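Local coordinates for putative isomerase (PDB 2OQH), which probably dehydrates D-glucarate to 5-dehydro-4-deoxy-D-glucarate as a member of the enolase superfamily, at residues R61-D66 with R80-V85; Y221-C226 with P242-M247. One frame throughout, in Å; residues are numbered along the deposited sequence.

From the N terminus, the chain first lays down the antiparallel three-stranded sheet 5-15, 31-40 and 45-51 and then enters the helices of the capping domain. Contact 1 closes a 13-residue excursion that includes most of helix 75-81, setting that helix's C-terminal end beside the end of helix 54-63. Only later does the chain build the barrel, where contact 2 closes a loop of similar length by pairing strand 221-223 with strand 243-245 across helix 228-238. The two loops follow in series and neither nest nor cross. The centres of the two contacts are about 32 Å apart and their nearest atoms about 16 Å; contact 1 ties parts of the N-terminal capping domain, contact 2 neighbouring strands of the barrel.

Contact 1. Residues R61-D66 with R80-V85; sequences RRMAPD and RKQHMV
Met63, a selenomethionine, lays the outer part of its side chain obliquely across the side chain of Gln82. Its CG is anti to the carbonyl carbon and the chain bends only at chi3 (-60°), so that CG and SE both meet the amide: Met63 CG lies 3.4 Å and Met63 SE 3.5 Å from Gln82 OE1. The glutamine folds at chi2 (-61°), and Gln82 CG packs 3.7 Å from Met63 SE. Val85 CG2 also touches Met63 SE, at 4.3 Å. Gln82 NE2 lies 4.0 Å from Asp66 CB, and is buried with no polar partner in the model. Lys81, its CG anti to the backbone N (chi1 -169°), runs extended through chi3 and carries CE over the carboxylate, 3.4 Å from Asp66 OD1. The bend at chi4 then sets the direction of Lys81 NZ, which stays 4.0 Å from Asp66 OD1, a long salt bridge at the more exposed margin. Met63 also packs on Ala96, Ile97 and Val100 of helix 85-112, and Gln82 joins it on Ile97. This is packing of helix C-terminal ends, 54-63 against 75-81 and the type I turn Gln82-Val85, in the N-terminal capping domain of the enolase superfamily.

Contact 2. Residues Y221-C226 with P242-M247; sequences YLEDPC and PLCTNM
Backbone bonds zip the two strands in parallel register: Leu222 N gives to Pro242 O (2.8 Å) almost along the C=O axis, Cys244 N to Leu222 O, and Asp224 N to Cys244 O, the last two donors standing above the carbonyl planes. Among apolar contacts, Leu222 and Leu243 lie side by side on one sheet face, and Leu243 CD1 reaches Pro225 CD at 3.8 Å. Cys244 shares the other face with Glu223 and lies over the Tyr221 ring: Cys244 CB, 3.5 Å from Tyr221 CD1, makes a CH-pi contact, and Cys244 SG a sulfur-aromatic one, 18° off the ring normal. Tyr221 OH bonds Asn295. Among polar groups, Asp224 holds the Thr245-Asn246 segment through both syn lone pairs: Asp224 OD1 accepts from Thr245 OG1 at 2.5 Å, Asp224 OD2 from Asn246 N at 3.1 Å. Thr245 OG1 gives that one bond and accepts two, from Met247 N, an ST turn, and from Cys248 N. Glu223 OE1 bonds His268 weakly. In this beta-alpha-beta crossover of the TIM barrel, Asp197, Glu223 and Asn246 are placed as the metal ligands are in relatives, probably the metal site, which would explain why Glu223 OE2 and Asn246 ND2 lie 2.7 Å apart yet unbonded. Without a cation the closeness of Glu223 OE2 to Asp197 OD2 would probably favour a proton on one of the two; a bound cation would relieve the repulsion.

Contact 1. Residues R61-D66 with R80-V85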
ATOM      1  N   ARG A  61       4.774 -20.099   8.409  1.00 21.96           N
ATOM      2  CA  ARG A  61       4.750 -21.367   9.117  1.00 22.25           C
ATOM      3  C   ARG A  61       6.089 -21.669   9.771  1.00 22.59           C
ATOM      4  O   ARG A  61       6.134 -22.323  10.810  1.00 22.55           O
ATOM      5  CB  ARG A  61       4.326 -22.492   8.173  1.00 23.47           C
ATOM      6  CG  ARG A  61       2.863 -22.365   7.748  1.00 24.43           C
ATOM      7  CD  ARG A  61       2.468 -23.468   6.792  1.00 25.22           C
ATOM      8  NE  ARG A  61       1.078 -23.337   6.359  1.00 27.14           N
ATOM      9  CZ  ARG A  61       0.690 -23.373   5.087  1.00 26.23           C
ATOM     10  NH1 ARG A  61       1.593 -23.533   4.123  1.00 26.72           N
ATOM     11  NH2 ARG A  61      -0.596 -23.248   4.780  1.00 28.35           N
ATOM     12  N   ARG A  62       7.183 -21.190   9.181  1.00 22.91           N
ATOM     13  CA  ARG A  62       8.493 -21.430   9.780  1.00 24.41           C
ATOM     14  C   ARG A  62       8.690 -20.543  11.010  1.00 25.12           C
ATOM     15  O   ARG A  62       9.585 -20.789  11.818  1.00 26.16           O
ATOM     16  CB  ARG A  62       9.625 -21.194   8.759  1.00 24.36           C
ATOM     17  CG  ARG A  62       9.788 -22.334   7.735  1.00 25.93           C
ATOM     18  CD  ARG A  62      11.053 -22.192   6.887  1.00 28.55           C
ATOM     19  NE  ARG A  62      11.288 -23.370   6.037  1.00 30.18           N
ATOM     20  CZ  ARG A  62      12.342 -23.528   5.233  1.00 31.62           C
ATOM     21  NH1 ARG A  62      13.278 -22.582   5.152  1.00 31.69           N
ATOM     22  NH2 ARG A  62      12.470 -24.637   4.508  1.00 29.98           N
HETATM   23  N   MSE A  63       7.846 -19.520  11.162  1.00 25.08           N
HETATM   24  CA  MSE A  63       7.943 -18.610  12.305  1.00 26.14           C
HETATM   25  C   MSE A  63       6.913 -18.961  13.384  1.00 25.00           C
HETATM   26  O   MSE A  63       7.078 -18.599  14.551  1.00 24.64           O
HETATM   27  CB  MSE A  63       7.726 -17.143  11.871  1.00 26.55           C
HETATM   28  CG  MSE A  63       8.785 -16.556  10.932  1.00 29.41           C
HETATM   29 SE   MSE A  63       8.581 -14.606  10.700  1.00 36.88          SE
HETATM   30  CE  MSE A  63       6.790 -14.579   9.958  1.00 27.65           C
ATOM     31  N   ALA A  64       5.859 -19.664  12.979  1.00 24.56           N
ATOM     32  CA  ALA A  64       4.772 -20.066  13.867  1.00 24.82           C
ATOM     33  C   ALA A  64       5.199 -20.718  15.182  1.00 25.16           C
ATOM     34  O   ALA A  64       4.746 -20.319  16.255  1.00 25.97           O
ATOM     35  CB  ALA A  64       3.824 -21.002  13.121  1.00 23.27           C
ATOM     36  N   PRO A  65       6.066 -21.738  15.120  1.00 24.74           N
ATOM     37  CA  PRO A  65       6.487 -22.380  16.369  1.00 25.91           C
ATOM     38  C   PRO A  65       7.044 -21.388  17.389  1.00 26.34           C
ATOM     39  O   PRO A  65       6.871 -21.564  18.591  1.00 26.79           O
ATOM     40  CB  PRO A  65       7.543 -23.383  15.907  1.00 25.71           C
ATOM     41  CG  PRO A  65       7.108 -23.724  14.511  1.00 25.02           C
ATOM     42  CD  PRO A  65       6.709 -22.373  13.956  1.00 25.14           C
ATOM     43  N   ASP A  66       7.708 -20.345  16.902  1.00 27.63           N
ATOM     44  CA  ASP A  66       8.304 -19.339  17.783  1.00 28.29           C
ATOM     45  C   ASP A  66       7.288 -18.417  18.471  1.00 27.05           C
ATOM     46  O   ASP A  66       7.637 -17.726  19.431  1.00 27.75           O
ATOM     47  CB  ASP A  66       9.321 -18.482  17.007  1.00 30.58           C
ATOM     48  CG  ASP A  66      10.607 -19.238  16.674  1.00 32.85           C
ATOM     49  OD1 ASP A  66      11.219 -19.840  17.593  1.00 33.29           O
ATOM     50  OD2 ASP A  66      11.022 -19.212  15.489  1.00 34.67           O
ATOM     51  N   ARG A  80      12.227  -8.339  16.869  1.00 18.29           N
ATOM     52  CA  ARG A  80      13.653  -8.528  17.114  1.00 19.65           C
ATOM     53  C   ARG A  80      14.006  -9.994  16.860  1.00 19.02           C
ATOM     54  O   ARG A  80      15.023 -10.308  16.250  1.00 18.44           O
ATOM     55  CB  ARG A  80      14.011  -8.123  18.547  1.00 21.31           C
ATOM     56  CG  ARG A  80      13.868  -6.616  18.832  1.00 26.66           C
ATOM     57  CD  ARG A  80      14.935  -5.752  18.136  1.00 26.84           C
ATOM     58  NE  ARG A  80      16.267  -5.995  18.695  1.00 30.40           N
ATOM     59  CZ  ARG A  80      17.384  -5.398  18.288  1.00 31.75           C
ATOM     60  NH1 ARG A  80      17.353  -4.500  17.302  1.00 32.48           N
ATOM     61  NH2 ARG A  80      18.545  -5.706  18.860  1.00 32.47           N
ATOM     62  N   LYS A  81      13.141 -10.896  17.299  1.00 19.00           N
ATOM     63  CA  LYS A  81      13.385 -12.316  17.103  1.00 20.07           C
ATOM     64  C   LYS A  81      13.479 -12.704  15.616  1.00 20.70           C
ATOM     65  O   LYS A  81      14.229 -13.614  15.249  1.00 21.18           O
ATOM     66  CB  LYS A  81      12.277 -13.123  17.789  1.00 20.28           C
ATOM     67  CG  LYS A  81      12.553 -14.607  17.882  1.00 23.61           C
ATOM     68  CD  LYS A  81      11.559 -15.293  18.806  1.00 25.88           C
ATOM     69  CE  LYS A  81      11.898 -16.764  18.960  1.00 29.12           C
ATOM     70  NZ  LYS A  81      13.315 -16.969  19.405  1.00 30.79           N
ATOM     71  N   GLN A  82      12.733 -12.011  14.760  1.00 20.64           N
ATOM     72  CA  GLN A  82      12.734 -12.328  13.330  1.00 20.62           C
ATOM     73  C   GLN A  82      13.490 -11.312  12.472  1.00 21.22           C
ATOM     74  O   GLN A  82      13.277 -11.246  11.260  1.00 21.44           O
ATOM     75  CB  GLN A  82      11.294 -12.410  12.816  1.00 20.55           C
ATOM     76  CG  GLN A  82      10.345 -13.246  13.664  1.00 22.24           C
ATOM     77  CD  GLN A  82      10.767 -14.694  13.767  1.00 23.01           C
ATOM     78  OE1 GLN A  82      11.331 -15.259  12.829  1.00 24.90           O
ATOM     79  NE2 GLN A  82      10.483 -15.310  14.905  1.00 24.66           N
ATOM     80  N   HIS A  83      14.387 -10.542  13.081  1.00 22.82           N
ATOM     81  CA  HIS A  83      15.107  -9.515  12.336  1.00 24.23           C
ATOM     82  C   HIS A  83      15.952  -9.984  11.159  1.00 24.52           C
ATOM     83  O   HIS A  83      16.206  -9.210  10.241  1.00 25.16           O
ATOM     84  CB  HIS A  83      15.977  -8.668  13.273  1.00 25.54           C
ATOM     85  CG  HIS A  83      17.263  -9.319  13.675  1.00 26.51           C
ATOM     86  ND1 HIS A  83      17.318 -10.438  14.484  1.00 28.45           N
ATOM     87  CD2 HIS A  83      18.550  -8.977  13.424  1.00 27.17           C
ATOM     88  CE1 HIS A  83      18.579 -10.751  14.716  1.00 27.89           C
ATOM     89  NE2 HIS A  83      19.348  -9.879  14.086  1.00 26.61           N
HETATM   90  N   MSE A  84      16.401 -11.231  11.166  1.00 25.01           N
HETATM   91  CA  MSE A  84      17.209 -11.676  10.046  1.00 25.41           C
HETATM   92  C   MSE A  84      16.372 -12.281   8.924  1.00 24.35           C
HETATM   93  O   MSE A  84      16.881 -12.526   7.829  1.00 23.59           O
HETATM   94  CB  MSE A  84      18.291 -12.651  10.514  1.00 29.27           C
HETATM   95  CG  MSE A  84      19.427 -11.979  11.304  1.00 34.44           C
HETATM   96 SE   MSE A  84      20.384 -10.590  10.309  1.00 50.56          SE
HETATM   97  CE  MSE A  84      21.493 -11.767   9.248  1.00 41.84           C
ATOM     98  N   VAL A  85      15.086 -12.496   9.184  1.00 21.52           N
ATOM     99  CA  VAL A  85      14.204 -13.058   8.168  1.00 20.71           C
ATOM    100  C   VAL A  85      14.189 -12.197   6.896  1.00 20.17           C
ATOM    101  O   VAL A  85      14.315 -12.721   5.791  1.00 20.25           O
ATOM    102  CB  VAL A  85      12.761 -13.220   8.710  1.00 21.14           C
ATOM    103  CG1 VAL A  85      11.810 -13.608   7.591  1.00 20.74           C
ATOM    104  CG2 VAL A  85      12.743 -14.285   9.797  1.00 22.40           C
TER

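Contact 2. Residues Y221-C226 with P242-M247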
ATOM      1  N   TYR A 221       3.172  14.452  -7.738  1.00 13.28           N
ATOM      2  CA  TYR A 221       4.518  13.904  -7.664  1.00 13.74           C
ATOM      3  C   TYR A 221       4.864  12.933  -8.769  1.00 13.66           C
ATOM      4  O   TYR A 221       3.988  12.358  -9.415  1.00 13.13           O
ATOM      5  CB  TYR A 221       4.819  13.269  -6.292  1.00 14.94           C
ATOM      6  CG  TYR A 221       3.865  12.211  -5.788  1.00 14.24           C
ATOM      7  CD1 TYR A 221       3.776  10.957  -6.400  1.00 14.43           C
ATOM      8  CD2 TYR A 221       3.088  12.445  -4.660  1.00 13.14           C
ATOM      9  CE1 TYR A 221       2.932   9.957  -5.889  1.00 14.43           C
ATOM     10  CE2 TYR A 221       2.246  11.463  -4.140  1.00 16.09           C
ATOM     11  CZ  TYR A 221       2.166  10.221  -4.756  1.00 15.29           C
ATOM     12  OH  TYR A 221       1.314   9.268  -4.237  1.00 14.69           O
ATOM     13  N   LEU A 222       6.165  12.797  -8.994  1.00 11.35           N
ATOM     14  CA  LEU A 222       6.715  11.897  -9.984  1.00 11.90           C
ATOM     15  C   LEU A 222       7.157  10.698  -9.151  1.00 12.91           C
ATOM     16  O   LEU A 222       8.029  10.822  -8.293  1.00 13.51           O
ATOM     17  CB  LEU A 222       7.908  12.568 -10.670  1.00 13.10           C
ATOM     18  CG  LEU A 222       8.722  11.802 -11.701  1.00 14.55           C
ATOM     19  CD1 LEU A 222       7.800  11.086 -12.668  1.00 16.06           C
ATOM     20  CD2 LEU A 222       9.625  12.773 -12.445  1.00 15.42           C
ATOM     21  N   GLU A 223       6.546   9.545  -9.389  1.00 11.82           N
ATOM     22  CA  GLU A 223       6.856   8.356  -8.611  1.00 13.43           C
ATOM     23  C   GLU A 223       7.828   7.384  -9.266  1.00 13.20           C
ATOM     24  O   GLU A 223       7.561   6.858 -10.339  1.00 13.57           O
ATOM     25  CB  GLU A 223       5.555   7.622  -8.276  1.00 16.27           C
ATOM     26  CG  GLU A 223       5.676   6.619  -7.155  1.00 21.12           C
ATOM     27  CD  GLU A 223       4.362   5.909  -6.837  1.00 23.92           C
ATOM     28  OE1 GLU A 223       3.291   6.557  -6.865  1.00 25.43           O
ATOM     29  OE2 GLU A 223       4.401   4.696  -6.537  1.00 28.06           O
ATOM     30  N   ASP A 224       8.951   7.140  -8.599  1.00 12.41           N
ATOM     31  CA  ASP A 224       9.977   6.216  -9.091  1.00 12.26           C
ATOM     32  C   ASP A 224      10.294   6.243 -10.588  1.00 12.71           C
ATOM     33  O   ASP A 224      10.190   5.221 -11.263  1.00 12.47           O
ATOM     34  CB  ASP A 224       9.608   4.778  -8.710  1.00 12.54           C
ATOM     35  CG  ASP A 224       9.730   4.522  -7.226  1.00 12.32           C
ATOM     36  OD1 ASP A 224      10.812   4.811  -6.674  1.00 13.14           O
ATOM     37  OD2 ASP A 224       8.754   4.036  -6.620  1.00 11.41           O
ATOM     38  N   PRO A 225      10.699   7.401 -11.131  1.00 11.94           N
ATOM     39  CA  PRO A 225      11.000   7.396 -12.567  1.00 12.87           C
ATOM     40  C   PRO A 225      12.203   6.523 -12.936  1.00 11.43           C
ATOM     41  O   PRO A 225      12.248   5.950 -14.023  1.00 13.16           O
ATOM     42  CB  PRO A 225      11.237   8.876 -12.881  1.00 12.48           C
ATOM     43  CG  PRO A 225      11.723   9.443 -11.548  1.00 14.59           C
ATOM     44  CD  PRO A 225      10.807   8.758 -10.565  1.00 13.79           C
ATOM     45  N   CYS A 226      13.166   6.416 -12.024  1.00 10.86           N
ATOM     46  CA  CYS A 226      14.380   5.646 -12.275  1.00 10.91           C
ATOM     47  C   CYS A 226      14.781   4.783 -11.081  1.00 10.75           C
ATOM     48  O   CYS A 226      14.193   4.879 -10.015  1.00 11.16           O
ATOM     49  CB  CYS A 226      15.531   6.595 -12.613  1.00 13.10           C
ATOM     50  SG  CYS A 226      15.961   7.706 -11.243  1.00 11.18           S
ATOM     51  N   PRO A 242       7.753  17.245  -7.139  1.00 11.61           N
ATOM     52  CA  PRO A 242       8.042  16.426  -5.956  1.00 10.93           C
ATOM     53  C   PRO A 242       8.329  14.981  -6.394  1.00 11.50           C
ATOM     54  O   PRO A 242       7.606  14.419  -7.216  1.00 10.70           O
ATOM     55  CB  PRO A 242       6.762  16.551  -5.131  1.00 11.63           C
ATOM     56  CG  PRO A 242       6.280  17.927  -5.475  1.00 13.10           C
ATOM     57  CD  PRO A 242       6.484  17.975  -6.978  1.00 10.19           C
ATOM     58  N   LEU A 243       9.392  14.395  -5.851  1.00 10.73           N
ATOM     59  CA  LEU A 243       9.792  13.035  -6.191  1.00 11.44           C
ATOM     60  C   LEU A 243       9.355  12.045  -5.106  1.00 12.60           C
ATOM     61  O   LEU A 243       9.614  12.247  -3.921  1.00 13.20           O
ATOM     62  CB  LEU A 243      11.311  12.989  -6.377  1.00 13.82           C
ATOM     63  CG  LEU A 243      11.901  11.881  -7.246  1.00 16.75           C
ATOM     64  CD1 LEU A 243      11.431  12.050  -8.691  1.00 16.78           C
ATOM     65  CD2 LEU A 243      13.421  11.936  -7.167  1.00 15.64           C
ATOM     66  N   CYS A 244       8.702  10.967  -5.521  1.00 11.18           N
ATOM     67  CA  CYS A 244       8.201   9.966  -4.591  1.00 12.04           C
ATOM     68  C   CYS A 244       8.791   8.586  -4.867  1.00 12.44           C
ATOM     69  O   CYS A 244       9.219   8.297  -5.988  1.00 12.27           O
ATOM     70  CB  CYS A 244       6.670   9.921  -4.687  1.00 12.49           C
ATOM     71  SG  CYS A 244       5.843   8.750  -3.587  1.00 14.98           S
ATOM     72  N   THR A 245       8.819   7.737  -3.843  1.00 11.16           N
ATOM     73  CA  THR A 245       9.358   6.390  -3.998  1.00 13.71           C
ATOM     74  C   THR A 245       8.758   5.355  -3.052  1.00 13.37           C
ATOM     75  O   THR A 245       8.286   5.676  -1.959  1.00 14.36           O
ATOM     76  CB  THR A 245      10.887   6.351  -3.748  1.00 14.28           C
ATOM     77  OG1 THR A 245      11.421   5.109  -4.220  1.00 15.59           O
ATOM     78  CG2 THR A 245      11.188   6.444  -2.249  1.00 13.72           C
ATOM     79  N   ASN A 246       8.786   4.108  -3.504  1.00 15.40           N
ATOM     80  CA  ASN A 246       8.360   2.967  -2.704  1.00 16.75           C
ATOM     81  C   ASN A 246       9.218   1.832  -3.234  1.00 16.27           C
ATOM     82  O   ASN A 246       8.881   0.662  -3.103  1.00 17.56           O
ATOM     83  CB  ASN A 246       6.855   2.665  -2.844  1.00 20.54           C
ATOM     84  CG  ASN A 246       6.451   2.239  -4.241  1.00 24.08           C
ATOM     85  OD1 ASN A 246       6.931   1.240  -4.770  1.00 27.03           O
ATOM     86  ND2 ASN A 246       5.547   2.999  -4.842  1.00 28.11           N
HETATM   87  N   MSE A 247      10.347   2.219  -3.834  1.00 16.46           N
HETATM   88  CA  MSE A 247      11.312   1.283  -4.404  1.00 17.32           C
HETATM   89  C   MSE A 247      12.775   1.522  -4.004  1.00 17.48           C
HETATM   90  O   MSE A 247      13.524   0.558  -3.859  1.00 18.21           O
HETATM   91  CB  MSE A 247      11.222   1.284  -5.931  1.00 18.68           C
HETATM   92  CG  MSE A 247       9.947   0.656  -6.485  1.00 24.16           C
HETATM   93 SE   MSE A 247       9.868   0.714  -8.426  1.00 32.17          SE
HETATM   94  CE  MSE A 247      11.184  -0.633  -8.820  1.00 27.61           C
TER